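Local atomic coordinates of putrescine aminotransferase (Halomonas elongata DSM 2581, PDB entry 6GWI), a protein that probably transfers amino groups from putrescine and related amines to carbonyl acceptors, using pyridoxal-5'-phosphate as cofactor. Residues R66-A71 against A330-E335; E70-Q75 against H323-A328. One frame throughout, in Å; residues are numbered along the deposited sequence.

Interaction 1: residues R66-A71 against A330-E335; sequences RELVEA and ALKNLE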
loop_
_atom_site.group_PDB
_atom_site.type_symbol
_atom_site.label_atom_id
_atom_site.label_comp_id
_atom_site.label_asym_id
_atom_site.label_seq_id
_atom_site.Cartn_x
_atom_site.Cartn_y
_atom_site.Cartn_z
ATOM N N ARG B 66 -21.740 -10.045 -10.360
ATOM C CA ARG B 66 -22.575 -8.854 -10.275
ATOM C C ARG B 66 -22.677 -8.343 -8.841
ATOM O O ARG B 66 -22.708 -7.129 -8.611
ATOM C CB ARG B 66 -23.969 -9.155 -10.833
ATOM C CG ARG B 66 -24.590 -8.002 -11.620
ATOM C CD ARG B 66 -26.031 -7.728 -11.202
ATOM N NE ARG B 66 -27.006 -8.086 -12.232
ATOM C CZ ARG B 66 -28.307 -8.246 -12.003
ATOM N NH1 ARG B 66 -29.122 -8.569 -12.998
ATOM N NH2 ARG B 66 -28.794 -8.092 -10.778
ATOM N N GLU B 67 -22.721 -9.255 -7.863
ATOM C CA GLU B 67 -22.927 -8.842 -6.477
ATOM C C GLU B 67 -21.785 -7.966 -5.979
ATOM O O GLU B 67 -22.007 -7.032 -5.200
ATOM C CB GLU B 67 -23.079 -10.064 -5.569
ATOM C CG GLU B 67 -24.295 -10.928 -5.855
ATOM C CD GLU B 67 -23.968 -12.141 -6.697
ATOM O OE1 GLU B 67 -23.004 -12.075 -7.489
ATOM O OE2 GLU B 67 -24.669 -13.166 -6.563
ATOM N N LEU B 68 -20.550 -8.267 -6.392
ATOM C CA LEU B 68 -19.423 -7.436 -5.984
ATOM C C LEU B 68 -19.490 -6.063 -6.639
ATOM O O LEU B 68 -19.154 -5.053 -6.011
ATOM C CB LEU B 68 -18.102 -8.124 -6.322
ATOM C CG LEU B 68 -17.795 -9.442 -5.607
ATOM C CD1 LEU B 68 -16.360 -9.856 -5.910
ATOM C CD2 LEU B 68 -18.015 -9.353 -4.103
ATOM N N VAL B 69 -19.917 -6.005 -7.904
ATOM C CA VAL B 69 -20.093 -4.718 -8.569
ATOM C C VAL B 69 -21.150 -3.901 -7.842
ATOM O O VAL B 69 -20.983 -2.699 -7.601
ATOM C CB VAL B 69 -20.464 -4.924 -10.049
ATOM C CG1 VAL B 69 -20.590 -3.581 -10.758
ATOM C CG2 VAL B 69 -19.437 -5.801 -10.740
ATOM N N GLU B 70 -22.267 -4.542 -7.496
ATOM C CA GLU B 70 -23.348 -3.832 -6.824
ATOM C C GLU B 70 -22.925 -3.359 -5.438
ATOM O O GLU B 70 -23.306 -2.263 -5.012
ATOM C CB GLU B 70 -24.588 -4.726 -6.749
ATOM C CG GLU B 70 -25.161 -5.085 -8.116
ATOM C CD GLU B 70 -26.239 -6.153 -8.050
ATOM O OE1 GLU B 70 -27.054 -6.229 -8.993
ATOM O OE2 GLU B 70 -26.287 -6.907 -7.056
ATOM N N ALA B 71 -22.126 -4.159 -4.724
ATOM C CA ALA B 71 -21.664 -3.749 -3.402
ATOM C C ALA B 71 -20.818 -2.484 -3.480
ATOM O O ALA B 71 -20.965 -1.578 -2.651
ATOM C CB ALA B 71 -20.873 -4.878 -2.744
ATOM N N ALA B 330 -15.090 -6.336 -0.052
ATOM C CA ALA B 330 -14.513 -7.479 0.648
ATOM C C ALA B 330 -15.564 -8.197 1.486
ATOM O O ALA B 330 -15.630 -9.434 1.490
ATOM C CB ALA B 330 -13.347 -7.016 1.522
ATOM N N LEU B 331 -16.383 -7.441 2.213
ATOM C CA LEU B 331 -17.437 -8.048 3.017
ATOM C C LEU B 331 -18.360 -8.900 2.155
ATOM O O LEU B 331 -18.705 -10.030 2.519
ATOM C CB LEU B 331 -18.234 -6.962 3.736
ATOM C CG LEU B 331 -19.436 -7.439 4.558
ATOM C CD1 LEU B 331 -19.003 -8.367 5.688
ATOM C CD2 LEU B 331 -20.209 -6.245 5.102
ATOM N N LYS B 332 -18.801 -8.358 1.020
ATOM C CA LYS B 332 -19.711 -9.110 0.163
ATOM C C LYS B 332 -19.018 -10.345 -0.401
ATOM O O LYS B 332 -19.630 -11.412 -0.512
ATOM C CB LYS B 332 -20.229 -8.217 -0.962
ATOM C CG LYS B 332 -21.420 -8.793 -1.718
ATOM C CD LYS B 332 -22.610 -8.974 -0.776
ATOM C CE LYS B 332 -23.942 -8.816 -1.487
ATOM N NZ LYS B 332 -25.076 -9.270 -0.632
ATOM N N ASN B 333 -17.737 -10.214 -0.755
ATOM C CA ASN B 333 -16.970 -11.357 -1.240
ATOM C C ASN B 333 -16.926 -12.472 -0.201
ATOM O O ASN B 333 -17.181 -13.639 -0.518
ATOM C CB ASN B 333 -15.559 -10.899 -1.616
ATOM C CG ASN B 333 -14.661 -12.045 -2.031
ATOM O OD1 ASN B 333 -14.849 -12.647 -3.086
ATOM N ND2 ASN B 333 -13.665 -12.341 -1.205
ATOM N N LEU B 334 -16.623 -12.131 1.056
ATOM C CA LEU B 334 -16.605 -13.145 2.106
ATOM C C LEU B 334 -17.981 -13.779 2.293
ATOM O O LEU B 334 -18.091 -14.998 2.458
ATOM C CB LEU B 334 -16.119 -12.541 3.423
ATOM C CG LEU B 334 -14.711 -11.946 3.433
ATOM C CD1 LEU B 334 -14.419 -11.342 4.796
ATOM C CD2 LEU B 334 -13.676 -13.002 3.076
ATOM N N GLU B 335 -19.043 -12.964 2.297
ATOM C CA GLU B 335 -20.390 -13.502 2.472
ATOM C C GLU B 335 -20.742 -14.486 1.362
ATOM O O GLU B 335 -21.400 -15.504 1.606
ATOM C CB GLU B 335 -21.410 -12.364 2.512
ATOM C CG GLU B 335 -21.368 -11.525 3.780
ATOM C CD GLU B 335 -22.124 -10.212 3.642
ATOM O OE1 GLU B 335 -22.496 -9.845 2.508
ATOM O OE2 GLU B 335 -22.339 -9.540 4.673
#
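Leu68 turns its CG anti to its own carbonyl carbon (chi1 -64°), while Lys332 across the interface sets CG anti to its backbone N (chi1 -167°), and these torsions bring methyl and methylene groups together between two antiparallel helices of a class III, fold-type I aminotransferase. The axes of the short helical segments 66-71 and 330-335 approach to 9.1 Å with an angle of 152° between their directions. Leu68 comes in with a single branch: CD2 rests against the backbone of the opposing helix, 3.5 Å from Asn333 N, and also touches CB of Lys332. A branched, buried leucine suits this place because one methyl can lie on a helix backbone while its side chain also packs on Tyr291 and Leu336. Lys332 contributes its aliphatic part. Its CB meets Ala71 CB at 3.8 Å, and its CG lies 3.9 Å from Glu67 O; the small alanine lets the lysine stem lie close to the facing helix. Bends at chi2 and chi3 then carry the chain on past Glu67, whose CB is 4.4 Å from Lys332 CE; the lysine methylenes supply nonpolar contact while the ammonium end can reach the partly exposed margin. The Glu67 carboxylate itself turns from this interface to a salt bridge with Arg65. Asn333 is buried, yet its amide is paired: OD1 shares a hydrogen bond with the Ser289 hydroxyl, and ND2 makes weak bonds to Gly286 O and Leu287 O. Its CB remains for the helix pair, touching Leu68 CD2 at 3.8 Å.

Interaction 2: residues E70-Q75 against H323-A328; sequences EAATAQ and HPTCAA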
loop_
_atom_site.group_PDB
_atom_site.type_symbol
_atom_site.label_atom_id
_atom_site.label_comp_id
_atom_site.label_asym_id
_atom_site.label_seq_id
_atom_site.Cartn_x
_atom_site.Cartn_y
_atom_site.Cartn_z
ATOM N N GLU B 70 -22.267 -4.542 -7.496
ATOM C CA GLU B 70 -23.348 -3.832 -6.824
ATOM C C GLU B 70 -22.925 -3.359 -5.438
ATOM O O GLU B 70 -23.306 -2.263 -5.012
ATOM C CB GLU B 70 -24.588 -4.726 -6.749
ATOM C CG GLU B 70 -25.161 -5.085 -8.116
ATOM C CD GLU B 70 -26.239 -6.153 -8.050
ATOM O OE1 GLU B 70 -27.054 -6.229 -8.993
ATOM O OE2 GLU B 70 -26.287 -6.907 -7.056
ATOM N N ALA B 71 -22.126 -4.159 -4.724
ATOM C CA ALA B 71 -21.664 -3.749 -3.402
ATOM C C ALA B 71 -20.818 -2.484 -3.480
ATOM O O ALA B 71 -20.965 -1.578 -2.651
ATOM C CB ALA B 71 -20.873 -4.878 -2.744
ATOM N N ALA B 72 -19.922 -2.406 -4.468
ATOM C CA ALA B 72 -19.104 -1.212 -4.639
ATOM C C ALA B 72 -19.958 -0.018 -5.041
ATOM O O ALA B 72 -19.834 1.071 -4.466
ATOM C CB ALA B 72 -18.015 -1.465 -5.684
ATOM N N THR B 73 -20.836 -0.202 -6.032
ATOM C CA THR B 73 -21.664 0.903 -6.501
ATOM C C THR B 73 -22.507 1.473 -5.367
ATOM O O THR B 73 -22.605 2.696 -5.214
ATOM C CB THR B 73 -22.558 0.445 -7.656
ATOM O OG1 THR B 73 -21.748 -0.046 -8.733
ATOM C CG2 THR B 73 -23.420 1.595 -8.158
ATOM N N ALA B 74 -23.124 0.602 -4.564
ATOM C CA ALA B 74 -23.991 1.066 -3.486
ATOM C C ALA B 74 -23.210 1.857 -2.442
ATOM O O ALA B 74 -23.690 2.882 -1.944
ATOM C CB ALA B 74 -24.700 -0.125 -2.839
ATOM N N GLN B 75 -22.007 1.392 -2.086
ATOM C CA GLN B 75 -21.214 2.096 -1.083
ATOM C C GLN B 75 -20.677 3.414 -1.626
ATOM O O GLN B 75 -20.631 4.416 -0.904
ATOM C CB GLN B 75 -20.054 1.222 -0.598
ATOM C CG GLN B 75 -19.230 1.863 0.532
ATOM C CD GLN B 75 -20.085 2.249 1.726
ATOM O OE1 GLN B 75 -19.936 3.329 2.302
ATOM N NE2 GLN B 75 -20.983 1.358 2.107
ATOM N N HIS B 323 -10.781 1.526 3.770
ATOM C CA HIS B 323 -11.535 2.234 2.739
ATOM C C HIS B 323 -12.946 1.678 2.614
ATOM O O HIS B 323 -13.115 0.495 2.295
ATOM C CB HIS B 323 -10.823 2.136 1.390
ATOM C CG HIS B 323 -11.385 3.052 0.351
ATOM N ND1 HIS B 323 -12.597 2.823 -0.264
ATOM C CD2 HIS B 323 -10.911 4.208 -0.168
ATOM C CE1 HIS B 323 -12.842 3.797 -1.123
ATOM N NE2 HIS B 323 -11.834 4.649 -1.085
ATOM N N PRO B 324 -13.985 2.488 2.847
ATOM C CA PRO B 324 -15.330 1.906 2.987
ATOM C C PRO B 324 -15.833 1.203 1.738
ATOM O O PRO B 324 -16.542 0.196 1.854
ATOM C CB PRO B 324 -16.201 3.120 3.345
ATOM C CG PRO B 324 -15.443 4.301 2.826
ATOM C CD PRO B 324 -13.998 3.957 2.977
ATOM N N THR B 325 -15.484 1.684 0.542
ATOM C CA THR B 325 -15.923 0.993 -0.668
ATOM C C THR B 325 -15.190 -0.333 -0.838
ATOM O O THR B 325 -15.802 -1.347 -1.192
ATOM C CB THR B 325 -15.724 1.887 -1.892
ATOM O OG1 THR B 325 -16.493 3.087 -1.734
ATOM C CG2 THR B 325 -16.172 1.174 -3.167
ATOM N N CYS B 326 -13.877 -0.346 -0.596
ATOM C CA CYS B 326 -13.129 -1.597 -0.663
ATOM C C CYS B 326 -13.602 -2.579 0.402
ATOM O O CYS B 326 -13.711 -3.783 0.144
ATOM C CB CYS B 326 -11.636 -1.319 -0.506
ATOM S SG CYS B 326 -10.968 -0.173 -1.737
ATOM N N ALA B 327 -13.876 -2.082 1.614
ATOM C CA ALA B 327 -14.370 -2.944 2.682
ATOM C C ALA B 327 -15.745 -3.510 2.349
ATOM O O ALA B 327 -16.034 -4.674 2.650
ATOM C CB ALA B 327 -14.424 -2.173 4.002
ATOM N N ALA B 328 -16.624 -2.686 1.772
ATOM C CA ALA B 328 -17.936 -3.168 1.352
ATOM C C ALA B 328 -17.812 -4.316 0.356
ATOM O O ALA B 328 -18.565 -5.296 0.427
ATOM C CB ALA B 328 -18.738 -2.017 0.743
#
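Gln75 and Thr325 meet where the helices draw close, their CA atoms only 5.4 Å apart, and this end of the contact is its tight part. The Gln75 chain, with CG anti to the backbone N (chi1 -176°) and a bend at chi2, lies across the first turn of the facing helix: CG is 3.4 Å from Pro324 O and 3.6 Å from Thr325 CA. Its CB meets Ala328 CB at 3.7 Å, a fit that a small methyl allows. Thr325 is buried and divides its branches by chemistry: CG2 turns to Ala72, 4.1 Å from its CB, and OG1 is hydrogen-bonded to Pro80 O. An alanine in place of Gln75 would probably open a gap over Pro324 O and Thr325 CA, leaving this first turn less well covered. Toward Ala71 the spacing is wider, 6.1 Å between Ala71 CA and Ala328 CA, and Ala71 CB stands 3.9 Å from Ala328 O. Burial differs across the interface as well: Ala72, Pro324 and Thr325 are buried, whereas Ala71, Gln75 and Ala328 are partly exposed and Glu70 and Ala74 face solvent. The small residues Ala71, Ala72 and Ala328 help allow the axes of these antiparallel segments to approach to 8.4 Å. His323 is the N-cap of the second helix; its ND1 accepts weak bonds from Thr325 N and Cys326 N, while NE2 is bonded to Gly290 O of the second subunit. Helix 91-103 borders the packed end through Pro92, which touches Gln75, Pro324 and Ala327, and on the dimer side Ala72 packs on Leu76 of helix 66-78 of the second subunit.

Overall arrangement
Interactions 1 and 2 are successive parts of one helix pair, 66-78 against 324-339, with centres 8 Å apart. As the first helix runs forward from Leu68 to Gln75, the second runs back from Asn333 to Pro324, and Ala71 belongs to both contacts. Interaction 1 relies on leucine and the lysine stem, interaction 2 on small residues and glutamine, and the axes lie somewhat closer in the latter. The pair lies near the cofactor without its Pro324 side chain touching it, about 13 Å from a bound PLP; Asn333 bonds to Ser289, and weakly to Gly286 and Leu287, shortly after Lys285 of the PLP pocket. Interaction 2 is more involved with the second subunit, which five of its residues approach, against one in interaction 1.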